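Local coordinates for protein imidazolonepropionase (Unidentified, PDB 2Q09) that hydrolyses the ring carbon-nitrogen bond of imidazolone-5-propanoate to give N-formimidoyl-L-glutamate, the third step of histidine degradation, at residues A[326-334]-A[385-394]. Residues are numbered along the deposited sequence; the frame is centred on the assembly and turned at random.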
loop_
_atom_site.group_PDB
_atom_site.type_symbol
_atom_site.label_atom_id
_atom_site.label_comp_id
_atom_site.label_asym_id
_atom_site.label_seq_id
_atom_site.Cartn_x
_atom_site.Cartn_y
_atom_site.Cartn_z
ATOM N N VAL A 326 3.466 10.069 -6.976
ATOM C CA VAL A 326 2.408 10.065 -5.982
ATOM C C VAL A 326 1.041 9.942 -6.629
ATOM O O VAL A 326 0.296 10.916 -6.744
ATOM C CB VAL A 326 2.465 11.337 -5.136
ATOM C CG1 VAL A 326 1.424 11.272 -4.022
ATOM C CG2 VAL A 326 3.872 11.487 -4.544
ATOM N N SER A 327 0.729 8.729 -7.058
ATOM C CA SER A 327 -0.541 8.453 -7.701
ATOM C C SER A 327 -0.820 6.954 -7.664
ATOM O O SER A 327 -0.023 6.152 -8.161
ATOM C CB SER A 327 -0.508 8.921 -9.159
ATOM O OG SER A 327 -1.737 8.636 -9.804
ATOM N N LEU A 328 -1.942 6.571 -7.067
ATOM C CA LEU A 328 -2.306 5.162 -7.023
ATOM C C LEU A 328 -2.929 4.803 -8.368
ATOM O O LEU A 328 -2.684 3.733 -8.919
ATOM C CB LEU A 328 -3.321 4.877 -5.911
ATOM C CG LEU A 328 -3.879 3.446 -5.921
ATOM C CD1 LEU A 328 -2.739 2.447 -5.730
ATOM C CD2 LEU A 328 -4.920 3.282 -4.817
ATOM N N ARG A 329 -3.742 5.712 -8.892
ATOM C CA ARG A 329 -4.397 5.461 -10.166
ATOM C C ARG A 329 -3.424 5.312 -11.329
ATOM O O ARG A 329 -3.679 4.541 -12.251
ATOM C CB ARG A 329 -5.444 6.543 -10.445
ATOM C CG ARG A 329 -6.628 6.420 -9.475
ATOM C CD ARG A 329 -7.700 7.468 -9.699
ATOM N NE ARG A 329 -8.359 7.311 -10.990
ATOM C CZ ARG A 329 -9.360 8.084 -11.402
ATOM N NH1 ARG A 329 -9.808 9.054 -10.614
ATOM N NH2 ARG A 329 -9.903 7.909 -12.598
HETATM N N MSE A 330 -2.300 6.025 -11.283
HETATM C CA MSE A 330 -1.306 5.908 -12.349
HETATM C C MSE A 330 -0.764 4.478 -12.256
HETATM O O MSE A 330 -0.477 3.829 -13.266
HETATM C CB MSE A 330 -0.165 6.906 -12.142
HETATM C CG MSE A 330 0.885 6.900 -13.242
HETATM SE SE MSE A 330 0.187 7.581 -14.944
HETATM C CE MSE A 330 0.214 5.949 -15.968
ATOM N N ALA A 331 -0.636 3.985 -11.030
ATOM C CA ALA A 331 -0.137 2.630 -10.816
ATOM C C ALA A 331 -1.110 1.614 -11.410
ATOM O O ALA A 331 -0.704 0.589 -11.963
ATOM C CB ALA A 331 0.050 2.362 -9.321
HETATM N N MSE A 332 -2.401 1.896 -11.274
HETATM C CA MSE A 332 -3.427 1.008 -11.815
HETATM C C MSE A 332 -3.313 0.988 -13.343
HETATM O O MSE A 332 -3.397 -0.069 -13.978
HETATM C CB MSE A 332 -4.814 1.503 -11.397
HETATM C CG MSE A 332 -5.048 1.432 -9.884
HETATM SE SE MSE A 332 -6.627 2.370 -9.311
HETATM C CE MSE A 332 -7.955 1.036 -9.916
ATOM N N ASN A 333 -3.136 2.170 -13.925
ATOM C CA ASN A 333 -2.998 2.295 -15.372
ATOM C C ASN A 333 -1.762 1.517 -15.835
ATOM O O ASN A 333 -1.793 0.819 -16.848
ATOM C CB ASN A 333 -2.877 3.773 -15.749
ATOM C CG ASN A 333 -2.832 4.002 -17.243
ATOM O OD1 ASN A 333 -1.824 3.729 -17.901
ATOM N ND2 ASN A 333 -3.937 4.503 -17.794
HETATM N N MSE A 334 -0.677 1.625 -15.075
HETATM C CA MSE A 334 0.543 0.917 -15.435
HETATM C C MSE A 334 0.432 -0.591 -15.240
HETATM O O MSE A 334 1.010 -1.348 -16.012
HETATM C CB MSE A 334 1.740 1.469 -14.659
HETATM C CG MSE A 334 2.136 2.860 -15.107
HETATM SE SE MSE A 334 3.806 3.473 -14.325
HETATM C CE MSE A 334 3.978 5.153 -15.299
ATOM N N GLU A 385 -13.155 3.201 -15.781
ATOM C CA GLU A 385 -12.503 4.484 -15.992
ATOM C C GLU A 385 -11.476 4.854 -14.911
ATOM O O GLU A 385 -10.584 5.671 -15.151
ATOM C CB GLU A 385 -13.544 5.603 -16.112
ATOM C CG GLU A 385 -12.895 6.963 -16.312
ATOM C CD GLU A 385 -13.826 8.000 -16.904
ATOM O OE1 GLU A 385 -13.369 9.144 -17.082
ATOM O OE2 GLU A 385 -15.002 7.685 -17.195
ATOM N N LEU A 386 -11.580 4.248 -13.732
ATOM C CA LEU A 386 -10.648 4.574 -12.654
ATOM C C LEU A 386 -9.205 4.177 -12.970
ATOM O O LEU A 386 -8.270 4.826 -12.507
ATOM C CB LEU A 386 -11.105 3.927 -11.346
ATOM C CG LEU A 386 -12.502 4.372 -10.908
ATOM C CD1 LEU A 386 -12.823 3.812 -9.523
ATOM C CD2 LEU A 386 -12.573 5.882 -10.887
ATOM N N SER A 387 -9.033 3.116 -13.755
ATOM C CA SER A 387 -7.706 2.652 -14.169
ATOM C C SER A 387 -7.299 3.331 -15.480
ATOM O O SER A 387 -6.131 3.291 -15.872
ATOM C CB SER A 387 -7.706 1.130 -14.418
ATOM O OG SER A 387 -7.983 0.395 -13.244
ATOM N N TYR A 388 -8.270 3.941 -16.154
ATOM C CA TYR A 388 -8.046 4.551 -17.459
ATOM C C TYR A 388 -7.628 6.022 -17.481
ATOM O O TYR A 388 -6.489 6.337 -17.845
ATOM C CB TYR A 388 -9.305 4.379 -18.318
ATOM C CG TYR A 388 -9.074 4.605 -19.792
ATOM C CD1 TYR A 388 -8.428 3.642 -20.564
ATOM C CD2 TYR A 388 -9.484 5.783 -20.417
ATOM C CE1 TYR A 388 -8.199 3.843 -21.929
ATOM C CE2 TYR A 388 -9.258 5.997 -21.770
ATOM C CZ TYR A 388 -8.619 5.023 -22.520
ATOM O OH TYR A 388 -8.395 5.235 -23.859
ATOM N N LEU A 389 -8.552 6.914 -17.124
ATOM C CA LEU A 389 -8.291 8.352 -17.128
ATOM C C LEU A 389 -7.636 8.758 -15.816
ATOM O O LEU A 389 -8.260 8.684 -14.753
ATOM C CB LEU A 389 -9.602 9.128 -17.306
ATOM C CG LEU A 389 -9.437 10.644 -17.413
ATOM C CD1 LEU A 389 -8.648 10.994 -18.658
ATOM C CD2 LEU A 389 -10.808 11.291 -17.454
ATOM N N ILE A 390 -6.395 9.224 -15.911
ATOM C CA ILE A 390 -5.614 9.595 -14.734
ATOM C C ILE A 390 -5.345 11.084 -14.562
ATOM O O ILE A 390 -5.286 11.821 -15.538
ATOM C CB ILE A 390 -4.244 8.864 -14.779
ATOM C CG1 ILE A 390 -4.440 7.385 -15.161
ATOM C CG2 ILE A 390 -3.517 9.002 -13.451
ATOM C CD1 ILE A 390 -5.298 6.596 -14.191
ATOM N N GLY A 391 -5.203 11.515 -13.307
ATOM C CA GLY A 391 -4.880 12.900 -13.012
ATOM C C GLY A 391 -5.999 13.907 -12.817
ATOM O O GLY A 391 -5.723 15.068 -12.530
ATOM N N VAL A 392 -7.249 13.480 -12.970
ATOM C CA VAL A 392 -8.394 14.376 -12.822
ATOM C C VAL A 392 -9.200 14.103 -11.551
ATOM O O VAL A 392 -9.527 12.952 -11.249
ATOM C CB VAL A 392 -9.354 14.237 -14.032
ATOM C CG1 VAL A 392 -10.551 15.154 -13.871
ATOM C CG2 VAL A 392 -8.612 14.550 -15.320
ATOM N N ASP A 393 -9.523 15.162 -10.808
ATOM C CA ASP A 393 -10.315 15.016 -9.591
ATOM C C ASP A 393 -11.730 14.651 -10.030
ATOM O O ASP A 393 -12.366 15.391 -10.778
ATOM C CB ASP A 393 -10.347 16.324 -8.793
ATOM C CG ASP A 393 -9.021 16.639 -8.113
ATOM O OD1 ASP A 393 -8.101 15.796 -8.153
ATOM O OD2 ASP A 393 -8.910 17.741 -7.530
ATOM N N GLN A 394 -12.224 13.511 -9.562
ATOM C CA GLN A 394 -13.547 13.040 -9.959
ATOM C C GLN A 394 -14.446 12.636 -8.794
ATOM O O GLN A 394 -15.526 12.073 -9.001
ATOM C CB GLN A 394 -13.396 11.857 -10.915
ATOM C CG GLN A 394 -12.640 12.191 -12.187
ATOM C CD GLN A 394 -12.229 10.951 -12.952
ATOM O OE1 GLN A 394 -11.297 10.241 -12.555
ATOM N NE2 GLN A 394 -12.932 10.671 -14.049
#
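Leu386 lies over one face of the Arg329 guanidinium, with its CD2 3.8 Å from Arg329 NH2 and offset toward the rim. At the edge of the group sits the amide of Gln394, its plane only 10° from that of the guanidinium. The grip is end-on: NH1 and NH2 of Arg329 both donate to Gln394 OE1, each at 2.7 Å, and both bonds are bent. Arg329 NE makes the straighter bond, 2.9 Å to the backbone O of Leu386, where it meets a lone pair in the carbonyl plane. The bend at chi3 (66°) turns the guanidinium so that NE faces this carbonyl while the far end reaches Gln394. NH2 also makes a long, weak bond to Glu385 O. The three nitrogens of the guanidinium thus tie the short helix 385-388 to the end of the loop after it. With an alanine in place of Arg329, Leu386 O and Gln394 OE1 would probably lose these donors, and a gap would be likely to open beside Leu386 CD2.

Nearer the helix backbone, Ile390 CD1 packs 3.3 Å from Arg329 O, and its CG2 touches Met330. One turn on, Asn333 ND2 gives weak bonds to Ser387 O and Tyr388 O, at 3.2 and 3.1 Å. The CE methyl of Met332, a selenomethionine, comes to 3.4 Å from Ser387 OG. Ser327 OG caps the helix by accepting from Met330 N, and it also bonds Glu133. Trp378 of strand 375-378 touches Arg329, Leu386 and Gln394. The contact fastens helix 328-339, which follows the metal ligand Asp317 in the amidohydrolase TIM barrel, to the C-terminal segment between strands 375-378 and 395-400.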